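Local structure of Amuc_1102 (Akkermansia muciniphila, 7DSZ) at residues W51-A62 against V105-S116; Y29-L37 against T183-D191. The protein is of unproven function but adopts an immunoglobulin-like fold related to archaeal type IV pilus proteins, which suggests a part in pilus assembly or architecture. All blocks are in the same frame, centred on the assembly; numbering follows the deposited sequence.

Interaction 1 (W51-A62 against V105-S116); sequences WADFEIPFKVEA and VGENTYASVYLS
A52-F58 and T109-L115 pair as antiparallel strands of a three-stranded sheet, with 50-63 in the middle and 109-115 at one margin. Four hydrogen-bonded pairs, A52 with L115, F54 with V113, I56 with A111 and F58 with T109, supply eight backbone bonds. The straightest, A111 N to I56 O, is 3.0 Å long with 172° at the hydrogen. Beyond the ladder, G106 N still reaches V60 O at 2.8 Å, while a water bridges V60 N and E107 N.

One face carries F54, I56, F58, T109, A111 and V113 and packs on strands 70-83 and 91-104. F58 holds CG between its backbone N and carbonyl carbon (chi1 74°), which swings the ring across the partner strand: T109 CG2 sits over its face, 3.4 Å from CZ, and A111 N lies at its edge. The other face is partly polar. P57 CB lies over the Y110 ring, 4.1 Å from its centroid, and R192 makes a cation-pi contact with that ring. Replacing Y110 by an alanine would probably leave P57 without its aromatic floor and R192 without its cation-pi partner. Further along, D53 OD1 comes within 3.3 Å of Y114 CE2, its carboxylate turned 24° from the ring; R31 pairs with OD2. A largely apolar face turned onto a second layer of strands is characteristic of an immunoglobulin-like beta sandwich.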
loop_
_atom_site.group_PDB
_atom_site.type_symbol
_atom_site.label_atom_id
_atom_site.label_comp_id
_atom_site.label_asym_id
_atom_site.label_seq_id
_atom_site.Cartn_x
_atom_site.Cartn_y
_atom_site.Cartn_z
ATOM N N TRP C 51 15.069 -12.105 1.218
ATOM C CA TRP C 51 15.106 -10.699 0.883
ATOM C C TRP C 51 16.423 -10.087 1.347
ATOM O O TRP C 51 17.005 -10.517 2.340
ATOM C CB TRP C 51 13.950 -9.984 1.582
ATOM C CG TRP C 51 12.617 -10.293 1.017
ATOM C CD1 TRP C 51 11.972 -11.508 0.997
ATOM C CD2 TRP C 51 11.745 -9.361 0.398
ATOM N NE1 TRP C 51 10.754 -11.377 0.363
ATOM C CE2 TRP C 51 10.593 -10.063 -0.005
ATOM C CE3 TRP C 51 11.845 -7.994 0.110
ATOM C CZ2 TRP C 51 9.542 -9.443 -0.669
ATOM C CZ3 TRP C 51 10.793 -7.378 -0.549
ATOM C CH2 TRP C 51 9.658 -8.102 -0.925
ATOM N N ALA C 52 16.880 -9.060 0.631
ATOM C CA ALA C 52 17.974 -8.225 1.124
ATOM C C ALA C 52 17.400 -7.178 2.071
ATOM O O ALA C 52 16.543 -6.379 1.673
ATOM C CB ALA C 52 18.709 -7.545 -0.029
ATOM N N ASP C 53 17.848 -7.188 3.319
ATOM C CA ASP C 53 17.363 -6.257 4.335
ATOM C C ASP C 53 18.555 -5.421 4.781
ATOM O O ASP C 53 19.439 -5.930 5.476
ATOM C CB ASP C 53 16.736 -7.041 5.497
ATOM C CG ASP C 53 16.383 -6.179 6.701
ATOM O OD1 ASP C 53 16.452 -4.935 6.643
ATOM O OD2 ASP C 53 15.991 -6.787 7.709
ATOM N N PHE C 54 18.590 -4.156 4.354
ATOM C CA PHE C 54 19.667 -3.241 4.709
ATOM C C PHE C 54 19.260 -2.514 5.980
ATOM O O PHE C 54 18.225 -1.851 5.998
ATOM C CB PHE C 54 19.936 -2.233 3.587
ATOM C CG PHE C 54 20.444 -2.849 2.307
ATOM C CD1 PHE C 54 21.813 -2.984 2.083
ATOM C CD2 PHE C 54 19.563 -3.256 1.317
ATOM C CE1 PHE C 54 22.291 -3.544 0.875
ATOM C CE2 PHE C 54 20.023 -3.818 0.131
ATOM C CZ PHE C 54 21.395 -3.952 -0.090
ATOM N N GLU C 55 20.067 -2.633 7.036
ATOM C CA GLU C 55 19.716 -2.105 8.355
ATOM C C GLU C 55 20.774 -1.114 8.798
ATOM O O GLU C 55 21.965 -1.415 8.704
ATOM C CB GLU C 55 19.649 -3.234 9.385
ATOM C CG GLU C 55 18.604 -4.298 9.082
ATOM C CD GLU C 55 17.281 -3.918 9.680
ATOM O OE1 GLU C 55 17.277 -3.488 10.864
ATOM O OE2 GLU C 55 16.252 -4.018 8.974
ATOM N N ILE C 56 20.365 0.050 9.310
ATOM C CA ILE C 56 21.299 0.988 9.915
ATOM C C ILE C 56 20.811 1.435 11.288
ATOM O O ILE C 56 19.726 2.016 11.405
ATOM C CB ILE C 56 21.603 2.203 9.013
ATOM C CG1 ILE C 56 22.663 3.102 9.662
ATOM C CG2 ILE C 56 20.344 2.993 8.617
ATOM C CD1 ILE C 56 23.377 4.006 8.623
ATOM N N PRO C 57 21.553 1.154 12.357
ATOM C CA PRO C 57 21.184 1.671 13.675
ATOM C C PRO C 57 21.410 3.166 13.752
ATOM O O PRO C 57 22.345 3.699 13.152
ATOM C CB PRO C 57 22.146 0.955 14.636
ATOM C CG PRO C 57 22.860 -0.079 13.843
ATOM C CD PRO C 57 22.803 0.382 12.387
ATOM N N PHE C 58 20.560 3.839 14.526
ATOM C CA PHE C 58 20.784 5.260 14.760
ATOM C C PHE C 58 20.122 5.700 16.057
ATOM O O PHE C 58 19.263 5.012 16.606
ATOM C CB PHE C 58 20.300 6.113 13.581
ATOM C CG PHE C 58 18.801 6.247 13.466
ATOM C CD1 PHE C 58 18.057 5.311 12.769
ATOM C CD2 PHE C 58 18.154 7.350 13.985
ATOM C CE1 PHE C 58 16.687 5.468 12.616
ATOM C CE2 PHE C 58 16.786 7.516 13.837
ATOM C CZ PHE C 58 16.046 6.570 13.160
ATOM N N LYS C 59 20.566 6.863 16.549
ATOM C CA LYS C 59 19.994 7.496 17.729
ATOM C C LYS C 59 19.942 8.997 17.469
ATOM O O LYS C 59 20.827 9.542 16.804
ATOM C CB LYS C 59 20.820 7.184 18.996
ATOM C CG LYS C 59 20.297 7.872 20.251
ATOM C CD LYS C 59 21.218 7.607 21.444
ATOM C CE LYS C 59 20.791 6.369 22.188
ATOM N NZ LYS C 59 21.455 6.271 23.536
ATOM N N VAL C 60 18.897 9.652 17.969
ATOM C CA VAL C 60 18.664 11.080 17.761
ATOM C C VAL C 60 18.873 11.821 19.074
ATOM O O VAL C 60 18.465 11.341 20.133
ATOM C CB VAL C 60 17.236 11.351 17.245
ATOM C CG1 VAL C 60 17.054 12.828 16.899
ATOM C CG2 VAL C 60 16.924 10.461 16.055
ATOM N N GLU C 61 19.452 13.019 18.996
ATOM C CA GLU C 61 19.442 13.951 20.122
ATOM C C GLU C 61 19.041 15.317 19.593
ATOM O O GLU C 61 19.064 15.557 18.386
ATOM C CB GLU C 61 20.809 14.017 20.831
ATOM C CG GLU C 61 21.322 12.675 21.406
ATOM C CD GLU C 61 20.547 12.184 22.625
ATOM O OE1 GLU C 61 19.686 12.934 23.142
ATOM O OE2 GLU C 61 20.823 11.047 23.079
ATOM N N ALA C 62 18.659 16.228 20.497
ATOM C CA ALA C 62 18.139 17.500 20.030
ATOM C C ALA C 62 18.450 18.616 21.025
ATOM O O ALA C 62 18.646 18.386 22.223
ATOM C CB ALA C 62 16.619 17.438 19.793
ATOM N N VAL C 105 13.545 10.687 20.622
ATOM C CA VAL C 105 14.841 11.280 20.940
ATOM C C VAL C 105 15.462 10.492 22.086
ATOM O O VAL C 105 14.762 10.080 23.023
ATOM C CB VAL C 105 14.685 12.774 21.298
ATOM C CG1 VAL C 105 16.018 13.384 21.671
ATOM C CG2 VAL C 105 14.065 13.547 20.135
ATOM N N GLY C 106 16.768 10.239 22.002
ATOM C CA GLY C 106 17.464 9.551 23.075
ATOM C C GLY C 106 17.280 8.051 23.109
ATOM O O GLY C 106 17.512 7.433 24.150
ATOM N N GLU C 107 16.888 7.439 21.997
ATOM C CA GLU C 107 16.518 6.031 21.973
ATOM C C GLU C 107 17.156 5.347 20.772
ATOM O O GLU C 107 17.046 5.843 19.648
ATOM C CB GLU C 107 14.996 5.913 21.923
ATOM C CG GLU C 107 14.438 4.532 22.031
ATOM C CD GLU C 107 12.923 4.565 22.166
ATOM O OE1 GLU C 107 12.420 5.391 22.961
ATOM O OE2 GLU C 107 12.246 3.775 21.474
ATOM N N ASN C 108 17.826 4.221 21.004
ATOM C CA ASN C 108 18.394 3.474 19.892
ATOM C C ASN C 108 17.265 2.909 19.050
ATOM O O ASN C 108 16.304 2.341 19.578
ATOM C CB ASN C 108 19.297 2.354 20.390
ATOM C CG ASN C 108 20.529 2.881 21.085
ATOM O OD1 ASN C 108 21.368 3.532 20.467
ATOM N ND2 ASN C 108 20.642 2.606 22.380
ATOM N N THR C 109 17.364 3.090 17.739
ATOM C CA THR C 109 16.356 2.557 16.834
ATOM C C THR C 109 17.050 2.222 15.517
ATOM O O THR C 109 18.283 2.176 15.445
ATOM C CB THR C 109 15.186 3.549 16.707
ATOM O OG1 THR C 109 14.152 2.988 15.887
ATOM C CG2 THR C 109 15.651 4.880 16.129
ATOM N N TYR C 110 16.265 1.918 14.483
ATOM C CA TYR C 110 16.816 1.448 13.219
ATOM C C TYR C 110 16.062 2.059 12.052
ATOM O O TYR C 110 14.862 2.323 12.139
ATOM C CB TYR C 110 16.707 -0.074 13.066
ATOM C CG TYR C 110 17.909 -0.860 13.520
ATOM C CD1 TYR C 110 18.933 -1.172 12.625
ATOM C CD2 TYR C 110 18.000 -1.332 14.830
ATOM C CE1 TYR C 110 20.042 -1.911 13.029
ATOM C CE2 TYR C 110 19.110 -2.069 15.247
ATOM C CZ TYR C 110 20.112 -2.363 14.335
ATOM O OH TYR C 110 21.205 -3.114 14.715
ATOM N N ALA C 111 16.777 2.233 10.940
ATOM C CA ALA C 111 16.177 2.497 9.635
ATOM C C ALA C 111 16.503 1.331 8.699
ATOM O O ALA C 111 17.463 0.586 8.921
ATOM C CB ALA C 111 16.678 3.824 9.050
ATOM N N SER C 112 15.702 1.158 7.646
ATOM C CA SER C 112 15.953 0.022 6.766
ATOM C C SER C 112 15.403 0.277 5.365
ATOM O O SER C 112 14.541 1.136 5.154
ATOM C CB SER C 112 15.345 -1.274 7.336
ATOM O OG SER C 112 13.925 -1.186 7.431
ATOM N N VAL C 113 15.954 -0.472 4.406
ATOM C CA VAL C 113 15.411 -0.563 3.049
ATOM C C VAL C 113 15.685 -1.967 2.551
ATOM O O VAL C 113 16.516 -2.693 3.100
ATOM C CB VAL C 113 16.000 0.453 2.039
ATOM C CG1 VAL C 113 15.373 1.808 2.226
ATOM C CG2 VAL C 113 17.520 0.491 2.139
ATOM N N TYR C 114 14.961 -2.371 1.500
ATOM C CA TYR C 114 14.937 -3.772 1.101
ATOM C C TYR C 114 15.046 -3.924 -0.410
ATOM O O TYR C 114 14.572 -3.078 -1.169
ATOM C CB TYR C 114 13.633 -4.473 1.556
ATOM C CG TYR C 114 13.383 -4.309 3.050
ATOM C CD1 TYR C 114 12.946 -3.095 3.569
ATOM C CD2 TYR C 114 13.616 -5.361 3.935
ATOM C CE1 TYR C 114 12.762 -2.919 4.922
ATOM C CE2 TYR C 114 13.411 -5.204 5.310
ATOM C CZ TYR C 114 12.984 -3.969 5.792
ATOM O OH TYR C 114 12.780 -3.778 7.158
ATOM N N LEU C 115 15.617 -5.052 -0.833
ATOM C CA LEU C 115 15.499 -5.521 -2.210
ATOM C C LEU C 115 14.786 -6.869 -2.220
ATOM O O LEU C 115 15.028 -7.719 -1.356
ATOM C CB LEU C 115 16.884 -5.643 -2.880
ATOM C CG LEU C 115 17.564 -4.333 -3.280
ATOM C CD1 LEU C 115 19.013 -4.641 -3.734
ATOM C CD2 LEU C 115 16.778 -3.535 -4.367
ATOM N N SER C 116 13.901 -7.069 -3.200
ATOM C CA SER C 116 13.127 -8.292 -3.289
ATOM C C SER C 116 14.017 -9.480 -3.656
ATOM O O SER C 116 15.134 -9.303 -4.154
ATOM C CB SER C 116 12.041 -8.147 -4.354
ATOM O OG SER C 116 12.662 -8.084 -5.635
HETATM O O HOH W 1 19.209 3.767 23.987
HETATM O O HOH W 2 20.053 7.676 25.574
HETATM O O HOH W 3 22.887 3.400 24.358
HETATM O O HOH W 4 16.684 8.439 19.189
#

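Interaction 2 (Y29-L37 against T183-D191); sequences YMRQSPNVL and TPFSVFWYD
The guanidinium of R31 is sandwiched between two aromatic side chains, W189 on one face and F185 on the other, where strand 18-32 of the immunoglobulin-like fold leaves its sheet. The two sides differ. Against W189 the stack is nearly flat: the planes are 10° apart, and R31 CZ lies 3.7 Å from the centroid of the indole six-membered ring, a cation-pi contact. Against F185 the planes are inclined by 43°, and F185 CE1 approaches off centre, 3.5 Å from R31 NH2. A bend at chi3 (47°) turns the end of the arginine chain into this slot. Its NH1 forms a salt bridge with D53 of the adjacent strand, a second partner that probably limits rotation of the group and balances its charge.

The loop side is shaped by two successive type I beta turns, T183-S186 and F185-F188, closed by S186 N to T183 O and F188 N to F185 O. T183 OG1 also accepts from F185 N at 3.0 Å, which makes an ST turn and fixes the backbone from which the F185 ring projects. That ring meets Q32 O at its edge, near the ring plane, and W51 contacts it edge-to-face.

Past the strand end, the contact becomes apolar. P34 wedges between F185 and F188, its CD 3.8 Å from F185 CE1, and P184 CG meets S33 CB at the same distance. V36 continues outward and packs against V36 of a second subunit, so this end of the contact reaches the subunit interface. On the F188 ring, P34 CB lies over the face, 4.0 Å from the centroid, while V36 CG2 touches the edge at CZ, also 4.0 Å away.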
loop_
_atom_site.group_PDB
_atom_site.type_symbol
_atom_site.label_atom_id
_atom_site.label_comp_id
_atom_site.label_asym_id
_atom_site.label_seq_id
_atom_site.Cartn_x
_atom_site.Cartn_y
_atom_site.Cartn_z
ATOM N N TYR C 29 21.538 -7.823 5.703
ATOM C CA TYR C 29 21.097 -9.119 6.196
ATOM C C TYR C 29 20.222 -9.773 5.143
ATOM O O TYR C 29 19.240 -9.170 4.698
ATOM C CB TYR C 29 20.274 -8.997 7.466
ATOM C CG TYR C 29 20.989 -8.427 8.664
ATOM C CD1 TYR C 29 21.623 -9.269 9.566
ATOM C CD2 TYR C 29 20.997 -7.063 8.907
ATOM C CE1 TYR C 29 22.259 -8.766 10.687
ATOM C CE2 TYR C 29 21.637 -6.540 10.044
ATOM C CZ TYR C 29 22.257 -7.409 10.917
ATOM O OH TYR C 29 22.869 -6.929 12.037
ATOM N N MET C 30 20.555 -11.002 4.755
ATOM C CA MET C 30 19.655 -11.785 3.921
ATOM C C MET C 30 18.692 -12.524 4.838
ATOM O O MET C 30 19.118 -13.247 5.745
ATOM C CB MET C 30 20.429 -12.760 3.021
ATOM C CG MET C 30 21.420 -12.075 2.091
ATOM S SD MET C 30 20.639 -10.889 0.966
ATOM C CE MET C 30 19.335 -11.865 0.252
ATOM N N ARG C 31 17.390 -12.347 4.614
ATOM C CA ARG C 31 16.400 -12.849 5.557
ATOM C C ARG C 31 15.224 -13.417 4.789
ATOM O O ARG C 31 14.759 -12.808 3.826
ATOM C CB ARG C 31 15.881 -11.746 6.497
ATOM C CG ARG C 31 16.948 -11.087 7.384
ATOM C CD ARG C 31 16.305 -9.987 8.217
ATOM N NE ARG C 31 15.094 -10.513 8.806
ATOM C CZ ARG C 31 13.960 -9.853 8.965
ATOM N NH1 ARG C 31 13.821 -8.584 8.593
ATOM N NH2 ARG C 31 12.949 -10.493 9.516
ATOM N N GLN C 32 14.710 -14.552 5.228
ATOM C CA GLN C 32 13.534 -15.134 4.598
ATOM C C GLN C 32 12.301 -14.329 4.992
ATOM O O GLN C 32 12.202 -13.862 6.131
ATOM C CB GLN C 32 13.380 -16.591 5.028
ATOM C CG GLN C 32 12.265 -17.347 4.330
ATOM C CD GLN C 32 12.374 -18.850 4.528
ATOM O OE1 GLN C 32 12.959 -19.322 5.506
ATOM N NE2 GLN C 32 11.819 -19.611 3.590
ATOM N N SER C 33 11.367 -14.155 4.060
ATOM C CA SER C 33 10.164 -13.428 4.422
ATOM C C SER C 33 9.331 -14.290 5.363
ATOM O O SER C 33 9.477 -15.516 5.383
ATOM C CB SER C 33 9.351 -13.047 3.188
ATOM O OG SER C 33 9.006 -14.196 2.448
ATOM N N PRO C 34 8.471 -13.671 6.173
ATOM C CA PRO C 34 7.710 -14.443 7.160
ATOM C C PRO C 34 6.800 -15.452 6.478
ATOM O O PRO C 34 6.162 -15.157 5.467
ATOM C CB PRO C 34 6.912 -13.367 7.906
ATOM C CG PRO C 34 7.670 -12.094 7.672
ATOM C CD PRO C 34 8.221 -12.223 6.291
ATOM N N ASN C 35 6.767 -16.662 7.031
ATOM C CA ASN C 35 5.893 -17.725 6.540
ATOM C C ASN C 35 4.693 -17.775 7.479
ATOM O O ASN C 35 4.697 -18.466 8.496
ATOM C CB ASN C 35 6.625 -19.060 6.466
ATOM C CG ASN C 35 5.858 -20.094 5.678
ATOM O OD1 ASN C 35 4.809 -19.797 5.100
ATOM N ND2 ASN C 35 6.375 -21.317 5.642
ATOM N N VAL C 36 3.659 -17.034 7.115
ATOM C CA VAL C 36 2.521 -16.785 7.989
ATOM C C VAL C 36 1.636 -18.028 8.046
ATOM O O VAL C 36 1.340 -18.638 7.013
ATOM C CB VAL C 36 1.749 -15.556 7.487
ATOM C CG1 VAL C 36 0.389 -15.478 8.103
ATOM C CG2 VAL C 36 2.569 -14.285 7.773
ATOM N N LEU C 37 1.211 -18.410 9.254
ATOM C CA LEU C 37 0.307 -19.551 9.419
ATOM C C LEU C 37 -1.132 -19.135 9.149
ATOM O O LEU C 37 -1.554 -18.042 9.532
ATOM C CB LEU C 37 0.410 -20.124 10.836
ATOM C CG LEU C 37 1.768 -20.581 11.368
ATOM C CD1 LEU C 37 1.595 -21.279 12.722
ATOM C CD2 LEU C 37 2.481 -21.484 10.366
ATOM N N THR C 183 6.952 -4.293 1.887
ATOM C CA THR C 183 7.463 -5.653 1.931
ATOM C C THR C 183 6.578 -6.505 2.825
ATOM O O THR C 183 5.783 -5.976 3.612
ATOM C CB THR C 183 8.898 -5.718 2.488
ATOM O OG1 THR C 183 8.847 -5.516 3.911
ATOM C CG2 THR C 183 9.818 -4.683 1.835
ATOM N N PRO C 184 6.719 -7.832 2.761
ATOM C CA PRO C 184 6.001 -8.692 3.717
ATOM C C PRO C 184 6.481 -8.548 5.152
ATOM O O PRO C 184 5.880 -9.156 6.050
ATOM C CB PRO C 184 6.256 -10.118 3.190
ATOM C CG PRO C 184 7.337 -10.001 2.179
ATOM C CD PRO C 184 7.325 -8.605 1.660
ATOM N N PHE C 185 7.533 -7.774 5.399
ATOM C CA PHE C 185 7.989 -7.538 6.763
ATOM C C PHE C 185 7.201 -6.436 7.464
ATOM O O PHE C 185 7.481 -6.157 8.635
ATOM C CB PHE C 185 9.475 -7.164 6.765
ATOM C CG PHE C 185 10.360 -8.215 6.152
ATOM C CD1 PHE C 185 10.659 -9.379 6.857
ATOM C CD2 PHE C 185 10.893 -8.038 4.886
ATOM C CE1 PHE C 185 11.480 -10.361 6.299
ATOM C CE2 PHE C 185 11.710 -9.011 4.317
ATOM C CZ PHE C 185 12.011 -10.172 5.020
ATOM N N SER C 186 6.228 -5.831 6.783
ATOM C CA SER C 186 5.588 -4.605 7.263
ATOM C C SER C 186 5.106 -4.722 8.707
ATOM O O SER C 186 5.375 -3.843 9.533
ATOM C CB SER C 186 4.417 -4.243 6.348
ATOM O OG SER C 186 3.734 -3.098 6.850
ATOM N N VAL C 187 4.371 -5.788 9.038
ATOM C CA VAL C 187 3.780 -5.844 10.379
ATOM C C VAL C 187 4.676 -6.519 11.409
ATOM O O VAL C 187 4.276 -6.625 12.577
ATOM C CB VAL C 187 2.414 -6.560 10.377
ATOM C CG1 VAL C 187 1.478 -5.924 9.310
ATOM C CG2 VAL C 187 2.587 -8.045 10.159
ATOM N N PHE C 188 5.873 -6.956 11.033
ATOM C CA PHE C 188 6.759 -7.675 11.940
ATOM C C PHE C 188 7.874 -6.774 12.450
ATOM O O PHE C 188 8.206 -5.764 11.835
ATOM C CB PHE C 188 7.341 -8.893 11.234
ATOM C CG PHE C 188 6.294 -9.918 10.894
ATOM C CD1 PHE C 188 5.853 -10.807 11.870
ATOM C CD2 PHE C 188 5.711 -9.952 9.644
ATOM C CE1 PHE C 188 4.877 -11.747 11.582
ATOM C CE2 PHE C 188 4.712 -10.888 9.353
ATOM C CZ PHE C 188 4.308 -11.787 10.335
ATOM N N TRP C 189 8.447 -7.153 13.601
ATOM C CA TRP C 189 9.482 -6.348 14.252
ATOM C C TRP C 189 9.062 -4.888 14.334
ATOM O O TRP C 189 9.852 -3.975 14.074
ATOM C CB TRP C 189 10.823 -6.457 13.524
ATOM C CG TRP C 189 11.468 -7.809 13.513
ATOM C CD1 TRP C 189 10.989 -8.982 14.044
ATOM C CD2 TRP C 189 12.748 -8.108 12.957
ATOM N NE1 TRP C 189 11.902 -10.001 13.818
ATOM C CE2 TRP C 189 12.983 -9.482 13.148
ATOM C CE3 TRP C 189 13.710 -7.340 12.285
ATOM C CZ2 TRP C 189 14.141 -10.103 12.701
ATOM C CZ3 TRP C 189 14.874 -7.963 11.847
ATOM C CH2 TRP C 189 15.075 -9.329 12.061
ATOM N N TYR C 190 7.806 -4.656 14.715
ATOM C CA TYR C 190 7.246 -3.327 14.538
ATOM C C TYR C 190 7.972 -2.300 15.403
ATOM O O TYR C 190 8.222 -1.173 14.954
ATOM C CB TYR C 190 5.740 -3.333 14.824
ATOM C CG TYR C 190 5.128 -1.973 14.554
ATOM C CD1 TYR C 190 4.766 -1.599 13.256
ATOM C CD2 TYR C 190 4.949 -1.041 15.585
ATOM C CE1 TYR C 190 4.224 -0.339 12.986
ATOM C CE2 TYR C 190 4.406 0.225 15.331
ATOM C CZ TYR C 190 4.040 0.565 14.027
ATOM O OH TYR C 190 3.522 1.816 13.734
ATOM N N ASP C 191 8.380 -2.693 16.615
ATOM C CA ASP C 191 9.023 -1.760 17.542
ATOM C C ASP C 191 10.474 -1.441 17.213
ATOM O O ASP C 191 11.071 -0.602 17.902
ATOM C CB ASP C 191 8.964 -2.317 18.960
ATOM C CG ASP C 191 7.595 -2.188 19.551
ATOM O OD1 ASP C 191 6.812 -1.402 18.969
ATOM O OD2 ASP C 191 7.302 -2.853 20.565
#

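Overall arrangement
From the N terminus, the chain runs along strand 18-32, exits through 33-37 and returns as strand 50-63, its antiparallel neighbour. Interaction 1 closes the next loop, when 105-116 comes back onto 51-62 after strands 70-83 and 91-104. Interaction 2 closes a far longer one, bringing 183-191 to 29-37, with interaction 1 nested wholly inside it. Their centres are 15 Å apart, yet they meet directly: W51 N lies 2.7 Å from R31 O and D53 N 2.8 Å from Y29 O, both probable hydrogen bonds. Interaction 1 binds two strands of the three-stranded sheet to each other; interaction 2 ties that sheet's edge strand to the late loop before strand 195-196.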